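PDB 6WB6: transferrin from Manduca sexta, which binds a single ferric ion together with a carbonate anion and transports iron as a secreted insect transferrin. Local coordinates for residues T80-D85 / G235-S240; V96-P101 / P246-Y251; N104-K109 / M132-F137; S144-E149 / D597-H602; C163-W168 / S187-P192. All blocks are in the same frame, centred on the assembly; numbering follows the deposited sequence.

Contact 1: T80-D85 / G235-S240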
# COMPACT_ATOMS: atom_id res chain seq x y z
N THR A 80 -24.20 12.39 -6.26
CA THR A 80 -24.71 11.54 -7.33
C THR A 80 -25.94 12.20 -7.94
O THR A 80 -26.61 13.01 -7.31
CB THR A 80 -25.10 10.16 -6.82
OG1 THR A 80 -26.03 10.33 -5.75
CG2 THR A 80 -23.88 9.35 -6.36
N ASP A 81 -26.23 11.82 -9.19
CA ASP A 81 -27.48 12.23 -9.80
C ASP A 81 -28.66 11.54 -9.15
O ASP A 81 -29.76 12.09 -9.12
CB ASP A 81 -27.42 11.96 -11.31
CG ASP A 81 -26.56 13.00 -12.04
OD1 ASP A 81 -26.78 14.21 -11.84
OD2 ASP A 81 -25.66 12.61 -12.80
N GLU A 82 -28.43 10.36 -8.57
CA GLU A 82 -29.46 9.65 -7.83
C GLU A 82 -29.81 10.38 -6.55
O GLU A 82 -30.98 10.42 -6.15
CB GLU A 82 -28.99 8.23 -7.53
CG GLU A 82 -30.04 7.32 -7.00
CD GLU A 82 -29.58 5.88 -7.00
OE1 GLU A 82 -28.36 5.65 -7.16
OE2 GLU A 82 -30.44 4.97 -6.85
N GLU A 83 -28.82 10.98 -5.88
CA GLU A 83 -29.04 11.68 -4.61
C GLU A 83 -28.43 13.09 -4.64
O GLU A 83 -27.59 13.44 -3.81
CB GLU A 83 -28.46 10.87 -3.46
CG GLU A 83 -29.17 9.55 -3.21
CD GLU A 83 -28.56 8.77 -2.07
OE1 GLU A 83 -27.60 8.03 -2.31
OE2 GLU A 83 -29.02 8.94 -0.92
N PRO A 84 -28.87 13.93 -5.57
CA PRO A 84 -28.24 15.26 -5.71
C PRO A 84 -28.43 16.15 -4.49
O PRO A 84 -27.63 17.07 -4.27
CB PRO A 84 -28.94 15.85 -6.94
CG PRO A 84 -30.29 15.16 -6.97
CD PRO A 84 -30.07 13.77 -6.41
N ASP A 85 -29.45 15.89 -3.68
CA ASP A 85 -29.78 16.72 -2.54
C ASP A 85 -29.42 16.10 -1.19
O ASP A 85 -29.66 16.71 -0.15
CB ASP A 85 -31.27 17.06 -2.60
CG ASP A 85 -31.60 17.95 -3.78
OD1 ASP A 85 -30.93 18.99 -3.92
OD2 ASP A 85 -32.50 17.61 -4.59
N GLY A 235 -33.88 8.78 -3.53
CA GLY A 235 -33.41 9.83 -4.42
C GLY A 235 -34.27 9.86 -5.68
O GLY A 235 -35.50 9.82 -5.62
N THR A 236 -33.61 9.90 -6.84
CA THR A 236 -34.28 9.87 -8.13
C THR A 236 -34.74 8.47 -8.52
O THR A 236 -35.41 8.30 -9.55
CB THR A 236 -33.36 10.38 -9.25
OG1 THR A 236 -32.23 9.50 -9.35
CG2 THR A 236 -32.91 11.81 -8.98
N THR A 237 -34.38 7.49 -7.75
CA THR A 237 -34.73 6.12 -8.12
C THR A 237 -36.10 5.79 -7.58
O THR A 237 -36.36 6.00 -6.39
CB THR A 237 -33.72 5.13 -7.58
OG1 THR A 237 -32.41 5.50 -8.01
CG2 THR A 237 -34.07 3.72 -8.09
N PRO A 238 -37.00 5.31 -8.43
CA PRO A 238 -38.37 5.02 -8.01
C PRO A 238 -38.46 3.67 -7.32
O PRO A 238 -37.50 2.89 -7.26
CB PRO A 238 -39.13 5.02 -9.34
CG PRO A 238 -38.15 4.47 -10.28
CD PRO A 238 -36.84 5.09 -9.88
N ALA A 239 -39.66 3.39 -6.83
CA ALA A 239 -39.92 2.10 -6.23
C ALA A 239 -39.67 1.00 -7.25
O ALA A 239 -39.79 1.21 -8.46
CB ALA A 239 -41.36 2.04 -5.70
N SER A 240 -39.29 -0.16 -6.74
CA SER A 240 -38.90 -1.32 -7.52
C SER A 240 -39.60 -2.56 -6.96
O SER A 240 -39.88 -2.63 -5.76
CB SER A 240 -37.37 -1.51 -7.48
OG SER A 240 -36.87 -1.76 -8.77
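Glu82 crosses Thr236 and Thr237 obliquely where two loops meet at the protein surface. Its CG lies anti to the backbone N (chi1 -170°), and the chain stays extended from there. The middle of the chain passes Thr236, with CG 3.9 Å from Thr236 OG1. The carboxylate goes on to Thr237. Thr237 OG1 sits beside its own backbone N (chi1 -54°) and donates to Glu82 OE2. That hydrogen bond is modelled at 2.3 Å from Thr237 OG1 to Glu82 OE2, so its length is doubtful.

The CB of Thr236 points toward the other loop, and its two branches meet different atoms there. Thr236 OG1 lies 3.2 Å from Glu82 CA. Its methyl CG2 lies 3.2 Å from Asp81 O. The backbones are joined by one hydrogen bond, from Thr236 N to Glu82 O at 2.8 Å. The same oxygen also receives a CH...O contact from Gly235, whose CA is 3.0 Å from Glu82 O. Gly235 has no side chain to block this approach. An ST motif shapes the turn behind it, with Thr80 OG1 accepting from Glu83 N.

Glu82 OE2 has a second partner in Lys228, a salt bridge to helix 223-229. Glu82 and Glu83 both pack on Ile224 of that helix. Segment 235-240 lies between that helix and strand 249-252. The loop 80-85 lies between strands 72-79 and 90-97, which belong to two different sheets.

Contact 2: V96-P101 / P246-Y251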
# COMPACT_ATOMS: atom_id res chain seq x y z
N VAL A 96 -31.92 -4.79 11.67
CA VAL A 96 -32.27 -5.96 12.46
C VAL A 96 -33.64 -6.48 12.02
O VAL A 96 -34.40 -5.79 11.33
CB VAL A 96 -32.29 -5.65 13.97
CG1 VAL A 96 -30.92 -5.30 14.45
CG2 VAL A 96 -33.26 -4.51 14.26
N HIS A 97 -33.95 -7.71 12.44
CA HIS A 97 -35.30 -8.24 12.30
C HIS A 97 -36.20 -7.51 13.27
O HIS A 97 -35.78 -7.18 14.37
CB HIS A 97 -35.33 -9.74 12.58
CG HIS A 97 -34.61 -10.57 11.57
ND1 HIS A 97 -33.27 -10.87 11.67
CD2 HIS A 97 -35.04 -11.16 10.43
CE1 HIS A 97 -32.90 -11.61 10.63
NE2 HIS A 97 -33.96 -11.80 9.86
N LYS A 98 -37.45 -7.25 12.86
CA LYS A 98 -38.34 -6.43 13.69
C LYS A 98 -38.53 -7.02 15.08
O LYS A 98 -38.68 -6.28 16.06
CB LYS A 98 -39.70 -6.27 13.01
CG LYS A 98 -40.56 -7.51 12.94
CD LYS A 98 -42.03 -7.12 12.71
CE LYS A 98 -42.92 -8.33 12.45
NZ LYS A 98 -44.34 -7.92 12.24
N ASP A 99 -38.53 -8.35 15.19
CA ASP A 99 -38.76 -9.05 16.45
C ASP A 99 -37.49 -9.29 17.26
O ASP A 99 -37.56 -9.89 18.33
CB ASP A 99 -39.45 -10.38 16.16
CG ASP A 99 -40.84 -10.20 15.58
OD1 ASP A 99 -41.58 -9.31 16.06
OD2 ASP A 99 -41.20 -10.94 14.63
N LEU A 100 -36.33 -8.83 16.81
CA LEU A 100 -35.14 -8.98 17.63
C LEU A 100 -35.36 -8.32 18.99
O LEU A 100 -35.58 -7.09 19.05
CB LEU A 100 -33.92 -8.37 16.96
CG LEU A 100 -32.61 -8.35 17.78
CD1 LEU A 100 -31.92 -9.69 17.82
CD2 LEU A 100 -31.64 -7.30 17.19
N PRO A 101 -35.27 -9.06 20.09
CA PRO A 101 -35.39 -8.43 21.41
C PRO A 101 -34.17 -7.56 21.68
O PRO A 101 -33.08 -8.07 21.97
CB PRO A 101 -35.48 -9.62 22.36
CG PRO A 101 -34.72 -10.67 21.69
CD PRO A 101 -34.84 -10.46 20.21
N PRO A 246 -40.19 -4.85 3.95
CA PRO A 246 -39.50 -4.01 4.95
C PRO A 246 -40.13 -4.04 6.32
O PRO A 246 -39.44 -3.73 7.30
CB PRO A 246 -39.63 -2.60 4.35
CG PRO A 246 -40.83 -2.68 3.46
CD PRO A 246 -40.78 -4.04 2.87
N GLU A 247 -41.43 -4.34 6.41
CA GLU A 247 -42.11 -4.38 7.70
C GLU A 247 -41.51 -5.42 8.63
O GLU A 247 -41.65 -5.32 9.85
CB GLU A 247 -43.60 -4.66 7.49
CG GLU A 247 -44.36 -3.45 6.99
CD GLU A 247 -45.80 -3.78 6.61
OE1 GLU A 247 -46.18 -4.97 6.62
OE2 GLU A 247 -46.55 -2.83 6.30
N GLU A 248 -40.88 -6.45 8.07
CA GLU A 248 -40.22 -7.47 8.88
C GLU A 248 -38.88 -7.01 9.44
O GLU A 248 -38.29 -7.73 10.25
CB GLU A 248 -40.02 -8.74 8.05
CG GLU A 248 -41.36 -9.41 7.65
CD GLU A 248 -42.30 -9.50 8.83
OE1 GLU A 248 -41.89 -10.09 9.85
OE2 GLU A 248 -43.43 -8.94 8.77
N PHE A 249 -38.40 -5.83 9.07
CA PHE A 249 -37.08 -5.35 9.45
C PHE A 249 -37.19 -3.94 9.97
O PHE A 249 -38.20 -3.26 9.78
CB PHE A 249 -36.11 -5.42 8.27
CG PHE A 249 -35.92 -6.79 7.75
CD1 PHE A 249 -36.81 -7.32 6.83
CD2 PHE A 249 -34.91 -7.59 8.24
CE1 PHE A 249 -36.66 -8.58 6.37
CE2 PHE A 249 -34.76 -8.87 7.79
CZ PHE A 249 -35.66 -9.38 6.86
N ARG A 250 -36.13 -3.51 10.64
CA ARG A 250 -36.09 -2.21 11.28
C ARG A 250 -34.65 -1.70 11.31
O ARG A 250 -33.70 -2.49 11.40
CB ARG A 250 -36.63 -2.26 12.71
CG ARG A 250 -38.08 -2.73 12.85
CD ARG A 250 -39.10 -1.62 12.65
NE ARG A 250 -40.44 -2.06 13.05
CZ ARG A 250 -41.24 -2.81 12.31
NH1 ARG A 250 -40.87 -3.21 11.11
NH2 ARG A 250 -42.43 -3.15 12.76
N TYR A 251 -34.49 -0.39 11.24
CA TYR A 251 -33.23 0.18 11.65
C TYR A 251 -33.18 0.12 13.17
O TYR A 251 -34.19 0.29 13.84
CB TYR A 251 -33.08 1.62 11.19
CG TYR A 251 -33.17 1.86 9.72
CD1 TYR A 251 -32.24 1.35 8.85
CD2 TYR A 251 -34.17 2.67 9.22
CE1 TYR A 251 -32.33 1.60 7.49
CE2 TYR A 251 -34.26 2.94 7.89
CZ TYR A 251 -33.35 2.40 7.02
OH TYR A 251 -33.48 2.69 5.68
O HOH W 1 -44.26 -4.70 11.39
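Val96 and Arg250 form an antiparallel hydrogen-bonded pair at the tight end of this contact. Val96 N donates to Arg250 O at 2.9 Å, and Arg250 N donates back to Val96 O at 2.9 Å. Next come His97 and Phe249, a non-hydrogen-bonded pair. Their side chains lie side by side and point the same way. His97 CD2 is 3.5 Å from Phe249 CE2, with the ring planes at 39°. Lys98 N then bonds to Glu248 O at 2.8 Å, just as the chain turns away in a type I turn from His97 to Leu100.

The other side is looser and more polar. Lys98 CB sits over the centre of the Arg250 guanidinium, 3.8 Å above its plane. Arg250 NH1 is held by Glu247 O and Phe249 O. Lys98 runs on beside Glu248, but the salt bridge from Lys98 NZ to Glu248 OE2 is long at 3.7 Å. A water joins Glu247 O and Arg250 NH2, with a weak link to Lys98 NZ.

The paired strands 90-97 and 249-252 belong to a mixed sheet. Helix 203-213 covers His97 and Phe249 through Leu211.

Contact 3: N104-K109 / M132-F137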
# COMPACT_ATOMS: atom_id res chain seq x y z
N ASN A 104 -31.17 -1.50 23.36
CA ASN A 104 -29.93 -0.80 23.69
C ASN A 104 -28.82 -1.37 22.82
O ASN A 104 -28.78 -2.58 22.58
CB ASN A 104 -29.60 -0.97 25.18
CG ASN A 104 -28.45 -0.07 25.65
OD1 ASN A 104 -27.30 -0.24 25.24
ND2 ASN A 104 -28.76 0.86 26.55
N LEU A 105 -27.89 -0.52 22.36
CA LEU A 105 -26.85 -1.05 21.48
C LEU A 105 -25.88 -1.96 22.21
O LEU A 105 -25.13 -2.69 21.55
CB LEU A 105 -26.06 0.06 20.77
CG LEU A 105 -26.85 1.08 19.95
CD1 LEU A 105 -25.84 1.99 19.29
CD2 LEU A 105 -27.72 0.42 18.93
N ASP A 106 -25.87 -1.95 23.54
CA ASP A 106 -25.08 -2.94 24.27
C ASP A 106 -25.53 -4.35 23.92
O ASP A 106 -24.74 -5.29 23.98
CB ASP A 106 -25.21 -2.71 25.77
CG ASP A 106 -24.45 -1.50 26.24
OD1 ASP A 106 -23.83 -0.84 25.39
OD2 ASP A 106 -24.45 -1.22 27.46
N GLN A 107 -26.78 -4.51 23.55
CA GLN A 107 -27.35 -5.81 23.25
C GLN A 107 -27.01 -6.29 21.85
O GLN A 107 -27.51 -7.34 21.44
CB GLN A 107 -28.86 -5.74 23.46
CG GLN A 107 -29.20 -5.59 24.95
CD GLN A 107 -30.53 -4.95 25.19
OE1 GLN A 107 -31.45 -5.07 24.38
NE2 GLN A 107 -30.66 -4.24 26.30
N LEU A 108 -26.17 -5.56 21.12
CA LEU A 108 -25.62 -6.13 19.90
C LEU A 108 -24.64 -7.24 20.23
O LEU A 108 -24.32 -8.06 19.36
CB LEU A 108 -24.94 -5.05 19.05
CG LEU A 108 -25.93 -4.08 18.37
CD1 LEU A 108 -25.20 -3.00 17.60
CD2 LEU A 108 -26.93 -4.83 17.46
N LYS A 109 -24.21 -7.31 21.49
CA LYS A 109 -23.26 -8.33 21.92
C LYS A 109 -23.87 -9.70 21.76
O LYS A 109 -25.04 -9.91 22.08
CB LYS A 109 -22.86 -8.13 23.39
CG LYS A 109 -21.89 -9.22 23.93
CD LYS A 109 -21.61 -9.02 25.43
CE LYS A 109 -20.11 -9.21 25.81
NZ LYS A 109 -19.56 -10.56 25.48
N MET A 132 -16.92 0.85 20.13
CA MET A 132 -15.79 0.93 21.03
C MET A 132 -16.00 1.96 22.12
O MET A 132 -15.25 1.96 23.11
CB MET A 132 -14.51 1.27 20.26
CG MET A 132 -14.44 2.70 19.73
SD MET A 132 -12.84 3.03 19.01
CE MET A 132 -11.92 3.12 20.54
N LYS A 133 -16.94 2.87 21.95
CA LYS A 133 -17.31 3.78 23.02
C LYS A 133 -18.13 3.11 24.10
O LYS A 133 -18.58 3.80 25.03
CB LYS A 133 -18.11 4.95 22.46
CG LYS A 133 -17.49 5.69 21.31
CD LYS A 133 -18.30 6.91 21.04
CE LYS A 133 -17.83 7.59 19.78
NZ LYS A 133 -19.00 8.13 19.07
N ARG A 134 -18.40 1.82 23.99
CA ARG A 134 -19.33 1.15 24.89
C ARG A 134 -18.56 0.18 25.76
O ARG A 134 -17.77 -0.63 25.25
CB ARG A 134 -20.43 0.43 24.11
CG ARG A 134 -21.07 1.29 23.07
CD ARG A 134 -22.31 0.65 22.55
NE ARG A 134 -23.43 0.89 23.44
CZ ARG A 134 -24.22 1.95 23.36
NH1 ARG A 134 -23.98 2.88 22.45
NH2 ARG A 134 -25.24 2.10 24.21
N ALA A 135 -18.79 0.27 27.07
CA ALA A 135 -18.03 -0.56 28.00
C ALA A 135 -18.16 -2.05 27.67
O ALA A 135 -17.24 -2.83 27.93
CB ALA A 135 -18.49 -0.29 29.43
N VAL A 136 -19.30 -2.46 27.12
CA VAL A 136 -19.51 -3.88 26.86
C VAL A 136 -18.59 -4.37 25.75
O VAL A 136 -18.26 -5.57 25.69
CB VAL A 136 -21.01 -4.08 26.57
CG1 VAL A 136 -21.40 -3.38 25.31
CG2 VAL A 136 -21.37 -5.55 26.48
N PHE A 137 -18.11 -3.47 24.90
CA PHE A 137 -17.29 -3.85 23.75
C PHE A 137 -15.87 -4.18 24.20
O PHE A 137 -15.27 -3.42 24.96
CB PHE A 137 -17.25 -2.72 22.71
CG PHE A 137 -16.79 -3.17 21.36
CD1 PHE A 137 -17.67 -3.87 20.52
CD2 PHE A 137 -15.50 -2.93 20.94
CE1 PHE A 137 -17.25 -4.33 19.30
CE2 PHE A 137 -15.06 -3.37 19.71
CZ PHE A 137 -15.95 -4.08 18.88
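The Arg134 guanidinium has Leu105 over one face and Asp106 at its edge. Leu105 CB stands over the centre of the group, 3.7 Å above the plane, and the two side chains cross at about a right angle. At the edge, Arg134 NE donates to Asp106 OD1 at 2.6 Å. This salt bridge is almost straight, with an N-H...O angle of 175°. It lies in the guanidinium plane, but the Asp106 carboxylate is turned 73° from that plane. The pairing therefore uses one oxygen and is not a flat, two-pronged one. A bend in the Arg134 chain (chi3 82°) swings NE round to Asp106. Asn104 OD1 approaches obliquely, and its bond from Arg134 NH2 is weak at 3.3 Å.

Asn104 OD1 has a stronger tie within its own loop. It accepts from Asp106 N at 2.8 Å, which makes an Asx turn at the start of the 3-10 segment 105-108. This segment lies between strands 90-97 and 112-114. Arg134 comes from the loop after helix 121-131 and opens a type I turn that ends at Phe137.

Val136, in the same turn, fills the other end of the contact. Its CG1 lies 3.5 Å from Asp106 OD1. Its CG2 meets the aliphatic part of Lys109, with CG2 3.6 Å from Lys109 CD. Leu108, Lys109 and Val136 all touch Phe158 of helix 147-158, and Leu105 packs on Trp268.

Contact 4: S144-E149 / D597-H602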
# COMPACT_ATOMS: atom_id res chain seq x y z
N SER A 144 0.40 -7.23 22.89
CA SER A 144 1.08 -8.39 22.34
C SER A 144 0.77 -8.58 20.86
O SER A 144 1.54 -9.26 20.16
CB SER A 144 0.72 -9.66 23.14
OG SER A 144 -0.65 -9.68 23.53
N ILE A 145 -0.28 -7.95 20.34
CA ILE A 145 -0.64 -8.07 18.94
C ILE A 145 -0.83 -6.68 18.33
O ILE A 145 -0.84 -5.66 19.02
CB ILE A 145 -1.91 -8.92 18.74
CG1 ILE A 145 -3.08 -8.29 19.50
CG2 ILE A 145 -1.68 -10.35 19.20
CD1 ILE A 145 -4.42 -9.09 19.36
N SER A 146 -1.00 -6.65 17.02
CA SER A 146 -1.15 -5.41 16.29
C SER A 146 -2.53 -4.81 16.47
O SER A 146 -3.49 -5.49 16.85
CB SER A 146 -0.94 -5.66 14.81
OG SER A 146 -2.01 -6.47 14.34
N PRO A 147 -2.67 -3.51 16.18
CA PRO A 147 -4.01 -2.90 16.17
C PRO A 147 -5.02 -3.60 15.27
O PRO A 147 -6.19 -3.69 15.64
CB PRO A 147 -3.73 -1.47 15.69
CG PRO A 147 -2.34 -1.18 16.24
CD PRO A 147 -1.60 -2.49 16.13
N LYS A 148 -4.63 -4.04 14.07
CA LYS A 148 -5.60 -4.73 13.22
C LYS A 148 -6.07 -6.01 13.90
O LYS A 148 -7.28 -6.30 13.93
CB LYS A 148 -4.99 -5.03 11.85
CG LYS A 148 -5.98 -5.56 10.83
CD LYS A 148 -7.21 -4.65 10.64
CE LYS A 148 -6.81 -3.18 10.32
NZ LYS A 148 -7.99 -2.28 10.22
N GLU A 149 -5.15 -6.77 14.50
CA GLU A 149 -5.58 -7.98 15.19
C GLU A 149 -6.44 -7.65 16.40
O GLU A 149 -7.39 -8.38 16.70
CB GLU A 149 -4.40 -8.83 15.62
CG GLU A 149 -4.89 -10.23 16.00
CD GLU A 149 -3.81 -11.24 16.30
OE1 GLU A 149 -2.62 -10.91 16.15
OE2 GLU A 149 -4.16 -12.39 16.66
N ASP A 597 6.61 -8.55 14.08
CA ASP A 597 6.81 -8.29 12.66
C ASP A 597 5.51 -7.87 11.98
O ASP A 597 5.51 -6.99 11.11
CB ASP A 597 7.42 -9.53 12.00
CG ASP A 597 8.89 -9.73 12.39
OD1 ASP A 597 9.38 -8.92 13.19
OD2 ASP A 597 9.55 -10.68 11.92
N VAL A 598 4.39 -8.46 12.39
CA VAL A 598 3.09 -8.05 11.85
C VAL A 598 2.82 -6.58 12.16
O VAL A 598 2.52 -5.78 11.27
CB VAL A 598 1.99 -8.99 12.39
CG1 VAL A 598 0.60 -8.47 12.08
CG2 VAL A 598 2.20 -10.40 11.82
N SER A 599 3.00 -6.19 13.42
CA SER A 599 2.77 -4.79 13.78
C SER A 599 3.69 -3.84 13.01
O SER A 599 3.28 -2.72 12.68
CB SER A 599 2.95 -4.62 15.28
OG SER A 599 1.79 -5.04 15.96
N ILE A 600 4.90 -4.28 12.68
CA ILE A 600 5.87 -3.40 12.01
C ILE A 600 5.60 -3.33 10.52
O ILE A 600 5.68 -2.26 9.89
CB ILE A 600 7.29 -3.89 12.31
CG1 ILE A 600 7.62 -3.58 13.78
CG2 ILE A 600 8.29 -3.26 11.35
CD1 ILE A 600 9.05 -3.91 14.16
N ALA A 601 5.34 -4.48 9.92
CA ALA A 601 5.09 -4.52 8.49
C ALA A 601 3.74 -3.90 8.14
O ALA A 601 3.56 -3.43 7.02
CB ALA A 601 5.13 -5.97 7.99
N HIS A 602 2.78 -3.90 9.06
CA HIS A 602 1.41 -3.65 8.65
C HIS A 602 1.28 -2.29 7.95
O HIS A 602 0.82 -2.21 6.81
CB HIS A 602 0.46 -3.73 9.85
CG HIS A 602 -0.96 -3.53 9.46
ND1 HIS A 602 -1.56 -2.29 9.44
CD2 HIS A 602 -1.90 -4.41 9.03
CE1 HIS A 602 -2.81 -2.42 9.03
NE2 HIS A 602 -3.04 -3.69 8.77
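The N-cap of helix 147-158, Ser146, meets Ser599 of helix 597-611 where the first transferrin-like repeat touches the second. Their CA atoms are 4.7 Å apart, the nearest CA pair across the two segments. This junction between the two halves of the protein is largely buried.

Ser146 OG caps its own helix by accepting from Glu149 N at 3.2 Å. Its OG sits between the backbone N and the carbonyl carbon (chi1 67°). With OG turned back to the helix, the rest of Ser146 meets Ser599. Ser599 OG lies against Ser146 CA and CB, each at 3.0 Å. No hydrogen bond crosses the contact. Val598 adds a methyl, with CG1 4.0 Å from Ser146 OG, and it also packs on Thr174 and Trp178 of helix 172-181. Pro147 touches the loop residues His346 and Leu351.

The Lys148 and His602 side chains cross at about a right angle, with Lys148 CB against the ring. Lys148 folds at chi2 and chi3 and carries its amine off from helix 597-611. There Lys148 NZ forms a salt bridge with Glu151 OE1 and a hydrogen bond with Asn119 OD1.

Contact 5: C163-W168 / S187-P192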
# COMPACT_ATOMS: atom_id res chain seq x y z
N CYS A 163 -19.89 -12.06 9.25
CA CYS A 163 -19.29 -12.18 7.92
C CYS A 163 -18.50 -10.91 7.65
O CYS A 163 -19.09 -9.86 7.35
CB CYS A 163 -20.34 -12.39 6.82
SG CYS A 163 -19.54 -12.47 5.23
N ILE A 164 -17.17 -11.01 7.67
CA ILE A 164 -16.33 -9.85 7.41
C ILE A 164 -15.22 -10.24 6.44
O ILE A 164 -14.09 -10.53 6.85
CB ILE A 164 -15.75 -9.25 8.70
CG1 ILE A 164 -16.85 -8.87 9.68
CG2 ILE A 164 -15.01 -7.95 8.36
CD1 ILE A 164 -16.31 -8.24 11.00
N VAL A 165 -15.54 -10.20 5.15
CA VAL A 165 -14.64 -10.69 4.11
C VAL A 165 -13.59 -9.65 3.75
O VAL A 165 -13.68 -8.48 4.13
CB VAL A 165 -15.41 -11.12 2.84
CG1 VAL A 165 -16.56 -11.98 3.17
CG2 VAL A 165 -15.90 -9.93 2.05
N GLY A 166 -12.61 -10.08 2.99
CA GLY A 166 -11.65 -9.16 2.41
C GLY A 166 -10.26 -9.40 2.96
O GLY A 166 -9.99 -10.37 3.68
N LYS A 167 -9.36 -8.47 2.64
CA LYS A 167 -7.96 -8.57 3.03
C LYS A 167 -7.80 -7.92 4.40
O LYS A 167 -7.69 -6.70 4.52
CB LYS A 167 -7.07 -7.91 1.98
CG LYS A 167 -7.15 -8.53 0.59
CD LYS A 167 -7.34 -10.04 0.62
CE LYS A 167 -6.75 -10.74 -0.61
NZ LYS A 167 -7.63 -10.67 -1.80
N TRP A 168 -7.82 -8.74 5.44
CA TRP A 168 -7.63 -8.26 6.81
C TRP A 168 -6.21 -7.77 7.04
O TRP A 168 -5.98 -6.83 7.81
CB TRP A 168 -7.94 -9.38 7.79
CG TRP A 168 -9.29 -9.94 7.75
CD1 TRP A 168 -10.32 -9.62 6.90
CD2 TRP A 168 -9.78 -10.97 8.61
NE1 TRP A 168 -11.42 -10.38 7.19
CE2 TRP A 168 -11.12 -11.22 8.24
CE3 TRP A 168 -9.22 -11.70 9.67
CZ2 TRP A 168 -11.90 -12.18 8.88
CZ3 TRP A 168 -9.96 -12.64 10.29
CH2 TRP A 168 -11.31 -12.88 9.92
N SER A 187 -18.07 -17.01 9.42
CA SER A 187 -19.02 -18.12 9.50
C SER A 187 -20.38 -17.79 8.93
O SER A 187 -21.13 -18.69 8.57
CB SER A 187 -19.22 -18.56 10.96
OG SER A 187 -17.98 -18.67 11.60
N MET A 188 -20.73 -16.50 8.89
CA MET A 188 -21.96 -16.05 8.27
C MET A 188 -21.83 -15.82 6.77
O MET A 188 -22.84 -15.55 6.10
CB MET A 188 -22.41 -14.76 8.94
CG MET A 188 -22.73 -14.88 10.43
SD MET A 188 -23.91 -16.21 10.82
CE MET A 188 -25.41 -15.54 10.12
N CYS A 189 -20.63 -15.94 6.21
CA CYS A 189 -20.44 -15.66 4.79
C CYS A 189 -20.91 -16.80 3.91
O CYS A 189 -21.07 -17.95 4.35
CB CYS A 189 -18.97 -15.40 4.48
SG CYS A 189 -18.30 -14.07 5.45
N GLU A 190 -21.08 -16.48 2.63
CA GLU A 190 -21.50 -17.50 1.68
C GLU A 190 -20.45 -18.58 1.59
O GLU A 190 -20.79 -19.77 1.51
CB GLU A 190 -21.75 -16.89 0.30
CG GLU A 190 -22.14 -17.94 -0.72
CD GLU A 190 -22.14 -17.42 -2.15
OE1 GLU A 190 -21.42 -16.44 -2.47
OE2 GLU A 190 -22.89 -18.02 -2.94
N HIS A 191 -19.17 -18.21 1.59
CA HIS A 191 -18.09 -19.18 1.54
C HIS A 191 -17.11 -18.88 2.66
O HIS A 191 -16.18 -18.07 2.50
CB HIS A 191 -17.46 -19.22 0.15
CG HIS A 191 -18.30 -19.99 -0.82
ND1 HIS A 191 -19.40 -19.44 -1.44
CD2 HIS A 191 -18.27 -21.29 -1.20
CE1 HIS A 191 -19.99 -20.35 -2.20
NE2 HIS A 191 -19.32 -21.48 -2.08
N PRO A 192 -17.29 -19.52 3.83
CA PRO A 192 -16.50 -19.13 5.01
C PRO A 192 -15.02 -19.44 4.92
O PRO A 192 -14.21 -18.68 5.45
CB PRO A 192 -17.16 -19.92 6.13
CG PRO A 192 -18.60 -20.12 5.65
CD PRO A 192 -18.43 -20.39 4.21
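The two backbones come nearest at Cys163 and Met188, with CA atoms 4.7 Å apart, and no hydrogen bond runs between them. The link is instead a disulfide of the first transferrin-like repeat, Cys163 to Cys189. It ties the chain at Cys163, beside strand 112-114, to the loop that follows helix 172-181. The SG atoms of Cys163 and Cys189 are 2.0 Å apart. The bridge is right-handed, with a torsion about the S-S bond of 108°.

The two cysteines approach it differently. Cys163 SG is anti to its backbone N (chi1 178°). Cys189 SG lies beside its own backbone N (chi1 -57°). Both CB atoms point at the opposite segment.

Two apolar side chains pack against the bridge. Val165 CG1 touches Cys189 SG at 3.5 Å. Met188 CB lies 3.8 Å from Cys163 CB, while the rest of the methionine folds away towards Lys161. All the residues in contact are buried.

The surroundings tie the bridge to the sheet. Cys163 makes backbone hydrogen bonds to Ser113 and His115, in and just after the parallel neighbour strand 112-114. Val165 makes one to Val118, and its side chain is about 6 Å from that of Arg120, which lines the carbonate pocket. Met188 O accepts from Asn214 ND2. Beyond the bridge, Gly166 adopts a positive phi on the way to Trp168. The indole points its N-H back along the segment, and Trp168 NE1 donates to Ile164 O at 2.7 Å, with the oxygen close to the ring plane.

How the contacts relate
From the N terminus, the chain opens contact 1 at 80-85 and contact 2 at 96-101. Contact 3 joins 104-109 to the loop after helix 121-131, nested inside both. Contact 4 opens at 144-149. Contact 5 joins the loops on either side of helix 172-181 and is nested inside contacts 1, 2 and 4. The chain returns at 235-240 to close contact 1, loop to loop, and at 246-251 to close contact 2, pairing strands 90-97 and 249-252; these two cross. Contact 4 closes last, at 597-602, and crosses both. It alone joins the two transferrin-like repeats. Contacts 2 and 3 touch through Pro101 and Gln107, contacts 4 and 5 through Lys148 and Trp168.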